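Local coordinates for CRP-like protein Clp (PDB 3IWZ) that acts as a homodimeric, c-di-GMP-responsive transcription factor that activates or represses virulence genes, apparently losing its DNA-binding ability when c-di-GMP binds, at residues 72-77 with 193-198. Numbering follows the deposited sequence.
Sequences DRELVL and LARLVG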
loop_
_atom_site.group_PDB
_atom_site.type_symbol
_atom_site.label_atom_id
_atom_site.label_comp_id
_atom_site.label_asym_id
_atom_site.label_seq_id
_atom_site.Cartn_x
_atom_site.Cartn_y
_atom_site.Cartn_z
ATOM N N ASP D 72 16.918 7.880 10.116
ATOM C CA ASP D 72 16.943 6.614 10.834
ATOM C C ASP D 72 15.697 6.521 11.711
ATOM O O ASP D 72 15.764 6.578 12.940
ATOM C CB ASP D 72 18.206 6.502 11.690
ATOM C CG ASP D 72 18.609 5.060 11.937
ATOM O OD1 ASP D 72 19.006 4.378 10.962
ATOM O OD2 ASP D 72 18.525 4.615 13.102
ATOM N N ARG D 73 14.553 6.399 11.052
ATOM C CA ARG D 73 13.277 6.294 11.724
ATOM C C ARG D 73 12.569 5.081 11.121
ATOM O O ARG D 73 12.820 4.719 9.970
ATOM C CB ARG D 73 12.450 7.566 11.481
ATOM C CG ARG D 73 13.118 8.884 11.914
ATOM C CD ARG D 73 13.145 9.050 13.429
ATOM N NE ARG D 73 11.801 9.078 14.008
ATOM C CZ ARG D 73 10.921 10.059 13.829
ATOM N NH1 ARG D 73 11.232 11.115 13.085
ATOM N NH2 ARG D 73 9.721 9.981 14.391
ATOM N N GLU D 74 11.688 4.455 11.891
ATOM C CA GLU D 74 10.963 3.298 11.396
ATOM C C GLU D 74 9.453 3.475 11.503
ATOM O O GLU D 74 8.945 4.114 12.420
ATOM C CB GLU D 74 11.360 2.035 12.170
ATOM C CG GLU D 74 12.846 1.700 12.154
ATOM C CD GLU D 74 13.126 0.337 12.755
ATOM O OE1 GLU D 74 12.713 0.089 13.906
ATOM O OE2 GLU D 74 13.761 -0.492 12.072
ATOM N N LEU D 75 8.743 2.891 10.547
ATOM C CA LEU D 75 7.292 2.932 10.526
ATOM C C LEU D 75 6.788 1.513 10.251
ATOM O O LEU D 75 6.987 0.962 9.158
ATOM C CB LEU D 75 6.787 3.893 9.439
ATOM C CG LEU D 75 5.270 4.083 9.291
ATOM C CD1 LEU D 75 4.706 4.782 10.529
ATOM C CD2 LEU D 75 4.976 4.917 8.035
ATOM N N VAL D 76 6.165 0.914 11.260
ATOM C CA VAL D 76 5.601 -0.416 11.121
ATOM C C VAL D 76 4.421 -0.282 10.160
ATOM O O VAL D 76 3.546 0.571 10.353
ATOM C CB VAL D 76 5.108 -0.952 12.490
ATOM C CG1 VAL D 76 4.294 -2.228 12.310
ATOM C CG2 VAL D 76 6.298 -1.211 13.395
ATOM N N LEU D 77 4.402 -1.101 9.116
ATOM C CA LEU D 77 3.309 -1.032 8.154
ATOM C C LEU D 77 2.292 -2.114 8.454
ATOM O O LEU D 77 1.184 -2.095 7.919
ATOM C CB LEU D 77 3.818 -1.209 6.724
ATOM C CG LEU D 77 5.010 -0.354 6.311
ATOM C CD1 LEU D 77 5.259 -0.550 4.832
ATOM C CD2 LEU D 77 4.743 1.096 6.602
ATOM N N LEU D 193 5.076 1.551 19.780
ATOM C CA LEU D 193 3.950 2.462 19.642
ATOM C C LEU D 193 4.362 3.603 18.724
ATOM O O LEU D 193 3.646 3.954 17.780
ATOM C CB LEU D 193 3.550 3.029 21.001
ATOM C CG LEU D 193 2.152 3.643 21.016
ATOM C CD1 LEU D 193 1.140 2.558 20.685
ATOM C CD2 LEU D 193 1.859 4.246 22.379
ATOM N N ALA D 194 5.529 4.168 19.006
ATOM C CA ALA D 194 6.060 5.267 18.213
ATOM C C ALA D 194 6.331 4.832 16.766
ATOM O O ALA D 194 6.239 5.634 15.841
ATOM C CB ALA D 194 7.321 5.794 18.850
ATOM N N ARG D 195 6.670 3.562 16.576
ATOM C CA ARG D 195 6.931 3.040 15.240
ATOM C C ARG D 195 5.614 2.775 14.515
ATOM O O ARG D 195 5.557 2.759 13.286
ATOM C CB ARG D 195 7.749 1.745 15.320
ATOM C CG ARG D 195 9.226 1.965 15.549
ATOM C CD ARG D 195 10.020 0.671 15.413
ATOM N NE ARG D 195 9.788 -0.227 16.535
ATOM C CZ ARG D 195 10.752 -0.760 17.276
ATOM N NH1 ARG D 195 10.446 -1.569 18.284
ATOM N NH2 ARG D 195 12.024 -0.483 17.011
ATOM N N LEU D 196 4.556 2.571 15.288
ATOM C CA LEU D 196 3.246 2.310 14.718
ATOM C C LEU D 196 2.575 3.562 14.190
ATOM O O LEU D 196 2.041 3.561 13.078
ATOM C CB LEU D 196 2.335 1.645 15.753
ATOM C CG LEU D 196 2.567 0.150 15.973
ATOM C CD1 LEU D 196 1.814 -0.321 17.198
ATOM C CD2 LEU D 196 2.119 -0.609 14.742
ATOM N N VAL D 197 2.606 4.632 14.977
ATOM C CA VAL D 197 1.959 5.881 14.571
ATOM C C VAL D 197 2.881 6.851 13.858
ATOM O O VAL D 197 2.440 7.898 13.405
ATOM C CB VAL D 197 1.338 6.620 15.782
ATOM C CG1 VAL D 197 0.354 5.714 16.492
ATOM C CG2 VAL D 197 2.429 7.081 16.732
ATOM N N GLY D 198 4.160 6.506 13.778
ATOM C CA GLY D 198 5.119 7.360 13.113
ATOM C C GLY D 198 5.476 8.598 13.912
ATOM O O GLY D 198 5.330 9.720 13.416
#
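Glu74, Leu75 and Val76 meet Arg195, Leu196 and Gly198 in a buried interdomain contact, where the edge strand 74-80 of the cyclic nucleotide-binding domain crosses the end of helix 190-197 in the DNA-binding domain. The segment axes approach to 5.7 Å at 73°. One carbonyl does much of the joining: Arg195 O accepts a hydrogen bond from Val76 N (2.8 Å), which comes from above the carbonyl plane, and a CA-H...O contact from Leu75 CA at 3.3 Å. On one flank Glu74 and Arg195 run side by side in the same direction. The salt bridge from Glu74 OE1 to Arg195 NH2, 3.2 Å, is bent, and the carboxylate and guanidinium planes are turned 62° apart. Each charge has a second partner, Arg103 for Glu74 OE2 and Glu192 for Arg195 NE, giving a short ionic chain across the interface. Val76 CG1, anti to the backbone N (chi1 170°), packs on Leu196 CD2 at 3.6 Å, while its CG2 lies against Arg195 CB. Leu75 CD1 reaches past the helix end to Gly198 CA (3.7 Å), where positive phi takes the chain out of the helix. Lys151 NZ, on the long helix 130-157, hydrogen-bonds to Leu196 O. The two-domain architecture is that of the CRP family; in this chain the first helix of the predicted helix-turn-helix motif docks on the cyclic nucleotide-binding beta-roll.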